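PDB 3LD1: replicase polyprotein 1a from Avian infectious bronchitis virus, which is cleaved into viral replication proteins, among them proteases, while the nsp2 portion in this fragment has no firmly established function. Local coordinates for residues D17-Y22 with S92-Y98. The protein carries 3 engineered substitutions. Residues are numbered along the deposited sequence; the frame is centred on the assembly and turned at random.
Sequences DALFFY and SPFARKY
F21 meets F94 with a ring face and Y98 with a ring edge, forming an aromatic cluster where the last residues of helix 13-20 and the turn beyond it meet the start of helix 93-103. F94 CE2 lies over one face of the F21 ring, toward its rim, with the two planes 43° apart. The Y98 contact is T-shaped: F21 turns an edge to the Y98 face, centroids 5.1 Å apart. One helical turn apart, F94 and Y98 lie on the same side of the helix; CG anti to the backbone N in both (chi1 -176° and 167°) directs their rings to F21.

At the other end, S92 CB sits almost squarely over the centre of the Y22 ring, a CH-pi contact 3.4 Å from the centroid. A95 CB packs against both Y22 and A18 O. Y98 OH donates weakly to D17 OD1 (2.7 Å), and its one proton could go instead to Q14 O. The D17 carboxylate is held more firmly by the backbone N atoms of A138 and K139 and by R37, while W133 and L134 of helix 128-134 also touch F21. S92 is the N-cap: its OG accepts from A95 N at 3.2 Å and reaches F21 O at 3.3 Å in a weak bond.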
loop_
_atom_site.group_PDB
_atom_site.type_symbol
_atom_site.label_atom_id
_atom_site.label_comp_id
_atom_site.label_asym_id
_atom_site.label_seq_id
_atom_site.Cartn_x
_atom_site.Cartn_y
_atom_site.Cartn_z
ATOM N N ASP A 17 17.858 -19.382 -1.067
ATOM C CA ASP A 17 17.843 -18.340 -2.078
ATOM C C ASP A 17 18.540 -18.767 -3.371
ATOM O O ASP A 17 18.024 -18.524 -4.509
ATOM C CB ASP A 17 18.573 -17.055 -1.558
ATOM C CG ASP A 17 17.701 -16.181 -0.653
ATOM O OD1 ASP A 17 18.290 -15.350 0.059
ATOM O OD2 ASP A 17 16.451 -16.287 -0.697
ATOM N N ALA A 18 19.715 -19.386 -3.222
ATOM C CA ALA A 18 20.410 -19.754 -4.468
ATOM C C ALA A 18 19.597 -20.792 -5.202
ATOM O O ALA A 18 19.481 -20.703 -6.413
ATOM C CB ALA A 18 21.770 -20.249 -4.233
ATOM N N LEU A 19 19.075 -21.795 -4.481
ATOM C CA LEU A 19 18.209 -22.820 -5.109
ATOM C C LEU A 19 17.076 -22.064 -5.796
ATOM O O LEU A 19 17.003 -22.042 -7.006
ATOM C CB LEU A 19 17.636 -23.758 -4.075
ATOM C CG LEU A 19 16.546 -24.756 -4.508
ATOM C CD1 LEU A 19 17.008 -25.625 -5.688
ATOM C CD2 LEU A 19 16.134 -25.623 -3.287
ATOM N N PHE A 20 16.231 -21.365 -5.046
ATOM C CA PHE A 20 15.117 -20.656 -5.693
ATOM C C PHE A 20 15.516 -19.769 -6.914
ATOM O O PHE A 20 14.756 -19.590 -7.870
ATOM C CB PHE A 20 14.313 -19.787 -4.690
ATOM C CG PHE A 20 13.068 -19.123 -5.325
ATOM C CD1 PHE A 20 11.935 -19.892 -5.633
ATOM C CD2 PHE A 20 13.068 -17.751 -5.641
ATOM C CE1 PHE A 20 10.803 -19.265 -6.226
ATOM C CE2 PHE A 20 11.950 -17.101 -6.196
ATOM C CZ PHE A 20 10.822 -17.838 -6.526
ATOM N N PHE A 21 16.705 -19.196 -6.886
ATOM C CA PHE A 21 17.049 -18.291 -7.955
ATOM C C PHE A 21 17.357 -18.934 -9.315
ATOM O O PHE A 21 17.841 -18.254 -10.242
ATOM C CB PHE A 21 18.214 -17.471 -7.480
ATOM C CG PHE A 21 17.825 -16.420 -6.524
ATOM C CD1 PHE A 21 16.490 -15.973 -6.476
ATOM C CD2 PHE A 21 18.798 -15.795 -5.707
ATOM C CE1 PHE A 21 16.131 -14.948 -5.565
ATOM C CE2 PHE A 21 18.438 -14.781 -4.781
ATOM C CZ PHE A 21 17.123 -14.368 -4.715
ATOM N N TYR A 22 17.110 -20.240 -9.439
ATOM C CA TYR A 22 17.172 -20.911 -10.740
ATOM C C TYR A 22 15.874 -20.746 -11.482
ATOM O O TYR A 22 15.802 -21.119 -12.649
ATOM C CB TYR A 22 17.431 -22.403 -10.581
ATOM C CG TYR A 22 18.874 -22.733 -10.416
ATOM C CD1 TYR A 22 19.585 -23.392 -11.464
ATOM C CD2 TYR A 22 19.556 -22.433 -9.201
ATOM C CE1 TYR A 22 21.004 -23.712 -11.308
ATOM C CE2 TYR A 22 20.937 -22.759 -9.044
ATOM C CZ TYR A 22 21.631 -23.381 -10.137
ATOM O OH TYR A 22 22.911 -23.677 -10.044
ATOM N N SER A 92 23.287 -21.245 -12.881
ATOM C CA SER A 92 22.341 -20.163 -12.990
ATOM C C SER A 92 23.105 -18.852 -12.966
ATOM O O SER A 92 23.790 -18.584 -12.040
ATOM C CB SER A 92 21.332 -20.199 -11.839
ATOM O OG SER A 92 20.644 -18.952 -11.826
ATOM N N PRO A 93 22.981 -18.028 -13.995
ATOM C CA PRO A 93 23.886 -16.839 -13.988
ATOM C C PRO A 93 23.493 -15.897 -12.841
ATOM O O PRO A 93 24.356 -15.332 -12.101
ATOM C CB PRO A 93 23.694 -16.189 -15.412
ATOM C CG PRO A 93 22.876 -17.229 -16.256
ATOM C CD PRO A 93 22.113 -18.116 -15.199
ATOM N N PHE A 94 22.191 -15.762 -12.677
ATOM C CA PHE A 94 21.654 -15.089 -11.506
ATOM C C PHE A 94 22.218 -15.599 -10.128
ATOM O O PHE A 94 22.803 -14.798 -9.346
ATOM C CB PHE A 94 20.133 -15.141 -11.569
ATOM C CG PHE A 94 19.433 -14.384 -10.459
ATOM C CD1 PHE A 94 19.934 -13.157 -9.958
ATOM C CD2 PHE A 94 18.235 -14.859 -9.931
ATOM C CE1 PHE A 94 19.219 -12.413 -8.916
ATOM C CE2 PHE A 94 17.557 -14.139 -8.879
ATOM C CZ PHE A 94 18.060 -12.928 -8.382
ATOM N N ALA A 95 22.031 -16.872 -9.807
ATOM C CA ALA A 95 22.652 -17.405 -8.599
ATOM C C ALA A 95 24.104 -16.926 -8.488
ATOM O O ALA A 95 24.496 -16.412 -7.469
ATOM C CB ALA A 95 22.597 -18.955 -8.543
ATOM N N ARG A 96 24.899 -17.023 -9.546
ATOM C CA ARG A 96 26.301 -16.611 -9.388
ATOM C C ARG A 96 26.499 -15.171 -9.027
ATOM O O ARG A 96 27.360 -14.907 -8.192
ATOM C CB ARG A 96 27.210 -17.022 -10.541
ATOM C CG ARG A 96 27.175 -18.556 -10.756
ATOM C CD ARG A 96 28.218 -18.929 -11.784
ATOM N NE ARG A 96 28.760 -20.220 -11.437
ATOM C CZ ARG A 96 29.568 -20.912 -12.217
ATOM N NH1 ARG A 96 29.906 -20.433 -13.401
ATOM N NH2 ARG A 96 30.014 -22.084 -11.814
ATOM N N LYS A 97 25.708 -14.260 -9.588
ATOM C CA LYS A 97 25.802 -12.878 -9.164
ATOM C C LYS A 97 25.401 -12.766 -7.678
ATOM O O LYS A 97 26.025 -12.025 -6.878
ATOM C CB LYS A 97 24.939 -12.011 -10.041
ATOM C CG LYS A 97 25.326 -12.181 -11.489
ATOM C CD LYS A 97 24.751 -11.066 -12.443
ATOM C CE LYS A 97 23.205 -11.064 -12.452
ATOM N NZ LYS A 97 22.400 -10.276 -13.554
ATOM N N TYR A 98 24.426 -13.578 -7.282
ATOM C CA TYR A 98 24.001 -13.545 -5.945
ATOM C C TYR A 98 25.090 -14.007 -5.033
ATOM O O TYR A 98 25.196 -13.463 -3.880
ATOM C CB TYR A 98 22.714 -14.355 -5.755
ATOM C CG TYR A 98 22.289 -14.659 -4.309
ATOM C CD1 TYR A 98 21.625 -13.684 -3.512
ATOM C CD2 TYR A 98 22.501 -15.953 -3.742
ATOM C CE1 TYR A 98 21.185 -13.992 -2.166
ATOM C CE2 TYR A 98 22.067 -16.260 -2.398
ATOM C CZ TYR A 98 21.407 -15.282 -1.632
ATOM O OH TYR A 98 20.993 -15.570 -0.324
#